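Local coordinates for protein split-Soret cytochrome c (Desulfovibrio desulfuricans, PDB 1H21) that carries two c-type hemes and an iron-sulfur cluster, probably [2Fe-2S], in each subunit of a homodimer and may take part in electron transfer during sulfate reduction, at residues Val53-Met56 with Gly57-Tyr60; Ala178-Lys181 with Ala182-Ile186. All coordinates share one frame; numbering follows the deposited sequence.

Contact 1 (Val53-Met56 with Gly57-Tyr60)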
loop_
_atom_site.group_PDB
_atom_site.type_symbol
_atom_site.label_atom_id
_atom_site.label_comp_id
_atom_site.label_asym_id
_atom_site.label_seq_id
_atom_site.Cartn_x
_atom_site.Cartn_y
_atom_site.Cartn_z
ATOM N N VAL A 53 1.500 3.274 -17.420
ATOM C CA VAL A 53 0.231 3.072 -18.113
ATOM C C VAL A 53 -0.200 4.350 -18.806
ATOM O O VAL A 53 -0.877 4.307 -19.831
ATOM C CB VAL A 53 -0.851 2.599 -17.125
ATOM C CG1 VAL A 53 -2.190 2.429 -17.818
ATOM C CG2 VAL A 53 -0.413 1.292 -16.461
ATOM N N GLY A 54 0.214 5.485 -18.256
ATOM C CA GLY A 54 -0.134 6.764 -18.849
ATOM C C GLY A 54 0.580 6.947 -20.182
ATOM O O GLY A 54 -0.019 7.420 -21.156
ATOM N N LEU A 55 1.861 6.591 -20.228
ATOM C CA LEU A 55 2.621 6.703 -21.467
ATOM C C LEU A 55 2.154 5.667 -22.490
ATOM O O LEU A 55 2.162 5.938 -23.682
ATOM C CB LEU A 55 4.125 6.598 -21.217
ATOM C CG LEU A 55 4.704 7.757 -20.406
ATOM C CD1 LEU A 55 6.190 7.662 -20.499
ATOM C CD2 LEU A 55 4.222 9.102 -20.937
ATOM N N MET A 56 1.749 4.485 -22.037
ATOM C CA MET A 56 1.225 3.478 -22.962
ATOM C C MET A 56 -0.095 4.006 -23.559
ATOM O O MET A 56 -0.432 3.703 -24.702
ATOM C CB MET A 56 0.963 2.135 -22.258
ATOM C CG MET A 56 2.209 1.386 -21.868
ATOM S SD MET A 56 1.801 -0.300 -21.474
ATOM C CE MET A 56 3.349 -0.853 -20.696
ATOM N N GLY A 57 -0.833 4.799 -22.785
ATOM C CA GLY A 57 -2.085 5.355 -23.270
ATOM C C GLY A 57 -1.880 6.413 -24.346
ATOM O O GLY A 57 -2.605 6.425 -25.344
ATOM N N GLU A 58 -0.924 7.316 -24.126
ATOM C CA GLU A 58 -0.600 8.373 -25.084
ATOM C C GLU A 58 -0.151 7.807 -26.444
ATOM O O GLU A 58 -0.537 8.331 -27.495
ATOM C CB GLU A 58 0.509 9.273 -24.530
ATOM C CG GLU A 58 0.113 10.121 -23.325
ATOM C CD GLU A 58 1.266 10.997 -22.810
ATOM O OE1 GLU A 58 2.378 10.977 -23.401
ATOM O OE2 GLU A 58 1.070 11.713 -21.802
ATOM N N LYS A 59 0.651 6.739 -26.411
ATOM C CA LYS A 59 1.173 6.102 -27.621
ATOM C C LYS A 59 0.253 5.062 -28.289
ATOM O O LYS A 59 0.148 5.008 -29.516
ATOM C CB LYS A 59 2.545 5.454 -27.332
ATOM C CG LYS A 59 3.666 6.437 -26.921
ATOM C CD LYS A 59 4.906 5.675 -26.402
ATOM C CE LYS A 59 6.106 6.590 -26.088
ATOM N NZ LYS A 59 5.729 7.785 -25.282
ATOM N N TYR A 60 -0.421 4.239 -27.502
ATOM C CA TYR A 60 -1.263 3.198 -28.083
ATOM C C TYR A 60 -2.756 3.278 -27.787
ATOM O O TYR A 60 -3.480 2.309 -28.052
ATOM C CB TYR A 60 -0.761 1.812 -27.665
ATOM C CG TYR A 60 0.740 1.639 -27.727
ATOM C CD1 TYR A 60 1.530 1.808 -26.588
ATOM C CD2 TYR A 60 1.369 1.291 -28.912
ATOM C CE1 TYR A 60 2.920 1.633 -26.627
ATOM C CE2 TYR A 60 2.764 1.110 -28.966
ATOM C CZ TYR A 60 3.529 1.285 -27.817
ATOM O OH TYR A 60 4.905 1.135 -27.850
#

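Contact 2 (Ala178-Lys181 with Ala182-Ile186)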
loop_
_atom_site.group_PDB
_atom_site.type_symbol
_atom_site.label_atom_id
_atom_site.label_comp_id
_atom_site.label_asym_id
_atom_site.label_seq_id
_atom_site.Cartn_x
_atom_site.Cartn_y
_atom_site.Cartn_z
ATOM N N ALA A 178 12.152 4.799 -9.173
ATOM C CA ALA A 178 11.284 3.625 -9.078
ATOM C C ALA A 178 10.601 3.361 -10.413
ATOM O O ALA A 178 10.408 2.203 -10.807
ATOM C CB ALA A 178 10.263 3.828 -7.998
ATOM N N ALA A 179 10.231 4.446 -11.093
ATOM C CA ALA A 179 9.603 4.379 -12.408
ATOM C C ALA A 179 10.618 3.760 -13.376
ATOM O O ALA A 179 10.302 2.819 -14.111
ATOM C CB ALA A 179 9.232 5.777 -12.874
ATOM N N PHE A 180 11.855 4.255 -13.319
ATOM C CA PHE A 180 12.942 3.778 -14.161
ATOM C C PHE A 180 13.171 2.290 -13.948
ATOM O O PHE A 180 13.180 1.500 -14.898
ATOM C CB PHE A 180 14.211 4.558 -13.825
ATOM C CG PHE A 180 15.390 4.205 -14.683
ATOM C CD1 PHE A 180 15.677 4.941 -15.829
ATOM C CD2 PHE A 180 16.206 3.125 -14.360
ATOM C CE1 PHE A 180 16.767 4.589 -16.652
ATOM C CE2 PHE A 180 17.290 2.769 -15.174
ATOM C CZ PHE A 180 17.573 3.499 -16.322
ATOM N N LYS A 181 13.333 1.895 -12.693
ATOM C CA LYS A 181 13.568 0.490 -12.364
ATOM C C LYS A 181 12.405 -0.418 -12.772
ATOM O O LYS A 181 12.607 -1.507 -13.310
ATOM C CB LYS A 181 13.836 0.343 -10.867
ATOM C CG LYS A 181 14.085 -1.089 -10.440
ATOM C CD LYS A 181 15.247 -1.673 -11.218
ATOM C CE LYS A 181 15.554 -3.099 -10.799
ATOM N NZ LYS A 181 16.745 -3.616 -11.520
ATOM N N ALA A 182 11.185 0.017 -12.479
ATOM C CA ALA A 182 9.997 -0.767 -12.812
ATOM C C ALA A 182 9.933 -0.961 -14.318
ATOM O O ALA A 182 9.574 -2.049 -14.799
ATOM C CB ALA A 182 8.709 -0.063 -12.306
ATOM N N ALA A 183 10.272 0.106 -15.047
ATOM C CA ALA A 183 10.268 0.080 -16.504
ATOM C C ALA A 183 11.231 -1.012 -16.967
ATOM O O ALA A 183 10.839 -1.899 -17.725
ATOM C CB ALA A 183 10.671 1.439 -17.073
ATOM N N GLU A 184 12.451 -1.020 -16.432
ATOM C CA GLU A 184 13.416 -2.044 -16.820
ATOM C C GLU A 184 12.909 -3.446 -16.546
ATOM O O GLU A 184 13.103 -4.357 -17.344
ATOM C CB GLU A 184 14.730 -1.845 -16.099
ATOM C CG GLU A 184 15.414 -0.539 -16.427
ATOM C CD GLU A 184 16.851 -0.527 -15.956
ATOM O OE1 GLU A 184 17.166 -1.227 -14.961
ATOM O OE2 GLU A 184 17.677 0.160 -16.592
ATOM N N ILE A 185 12.258 -3.621 -15.411
ATOM C CA ILE A 185 11.708 -4.915 -15.040
ATOM C C ILE A 185 10.610 -5.322 -16.034
ATOM O O ILE A 185 10.541 -6.485 -16.461
ATOM C CB ILE A 185 11.119 -4.858 -13.607
ATOM C CG1 ILE A 185 12.238 -4.607 -12.605
ATOM C CG2 ILE A 185 10.411 -6.162 -13.265
ATOM C CD1 ILE A 185 11.749 -4.277 -11.215
ATOM N N ILE A 186 9.749 -4.376 -16.396
ATOM C CA ILE A 186 8.680 -4.697 -17.335
ATOM C C ILE A 186 9.314 -5.181 -18.640
ATOM O O ILE A 186 8.975 -6.260 -19.136
ATOM C CB ILE A 186 7.745 -3.493 -17.600
ATOM C CG1 ILE A 186 6.799 -3.293 -16.400
ATOM C CG2 ILE A 186 6.954 -3.703 -18.905
ATOM C CD1 ILE A 186 6.097 -1.930 -16.384
#

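Contact 1 (Val53-Met56 with Gly57-Tyr60)
Leu55 and Glu58 run alongside each other on one flank of a helical turn and point the same way. The CD2 methyl of Leu55 comes 3.6 Å from OE1 of the Glu58 carboxylate, an apolar branch resting against a polar end. Tyr60, one turn after Met56, has CG anti to its own carbonyl carbon (chi1 -43°), which brings ring atom CD1 to 3.3 Å from Met56 O, near the ring plane at its edge. The same carbonyl accepts the backbone N-H of Tyr60, with N and O 2.9 Å apart. CB of Lys59 lies over one face of the ring, offset toward the rim. Behind these side chains the backbone keeps its i to i+4 pattern: Glu58 N donates to Gly54 O at 3.1 Å and Lys59 N to Leu55 O at 3.2 Å. Gly57 N bonds to Val53 O at 3.0 Å and, weakly, to Gly54 O. The polar ends are held from further out. Glu58 OE2 hydrogen-bonds to the Tyr50 hydroxyl while OE1 makes a salt bridge to Arg9 of the second subunit; Lys59 NZ makes a salt bridge to Glu28 OE2, and His22 stacks on Tyr60. Val53 and Met56 pack inward, Met56 on Leu24 and Phe99, while Glu58 and Lys59 lie on the outer side, an amphipathic alpha-helical turn towards the end of helix 44-60.

Contact 2 (Ala178-Lys181 with Ala182-Ile186)
Ala183 N donates to Ala179 O at 2.9 Å, and Ala182 N reaches Ala178 O in the same i to i+4 fashion. Lys181 O accepts the backbone N-H of Ile185 at 3.0 Å, and the Ile185 side chain packs against the same oxygen, its CG1 approaching to 3.2 Å. Farther along that side chain, CD1 lies 4.0 Å from CE of Lys181, so the aliphatic part of the lysine passes obliquely by the isoleucine. The bend responsible is at chi2 (57°), after which the lysine chain runs extended to NZ. Its ammonium forms a salt bridge with Glu111 and a cation-pi contact with Trp115, both on helix 102-118; OE1 of Glu184, 4.2 Å from Lys181 NZ, is too far for a salt bridge but may add some favourable electrostatics.

Helix 165-192, the longest helix of a chain that has no strands, has neighbouring helices against several of its flanks here. Small residues allow close approach: Ala178 and Ala182 meet Ala88 and Ala92 of helix 87-99, while Ala179 touches Ala33 of helix 26-38 and Ser51 of helix 44-60. Ala178 also lies about 8 Å, side chain to side chain, from Cys44 and Cys86, inferred ligands of the iron-sulfur cluster.

On another flank, Phe180 stands with CG anti to the backbone N (chi1 -177°), its ring beside the Glu184 carboxylate. OE2 of Glu184 approaches ring atom CE2 of Phe180 obliquely, and the two planes are turned 48° apart. Glu184 N donates to Phe180 O at 3.0 Å, which keeps the two residues one turn apart on the same flank; the phenylalanine also packs on Pro26, Lys27 and Ala30 of helix 26-38.

From the N terminus the chain passes through helix 26-38 and enters helix 44-60, whose closing turns hold contact 1; helices 87-99, 102-118 and 147-158 follow before helix 165-192 carries contact 2. Each contact lies between adjoining segments of a single helix, so neither closes a loop, and the two stand in series without nesting or crossing. The centres of contacts 1 and 2 are about 15 Å apart. Helices 26-38 and 87-99 border both, and Ser51 and Ile52, just before contact 1 on helix 44-60, pack on Ala179, Ala182 and Ile186 of contact 2. Leu55 and Glu58 of contact 1 also touch Arg9 of the second subunit, whereas no other protein chain touches contact 2.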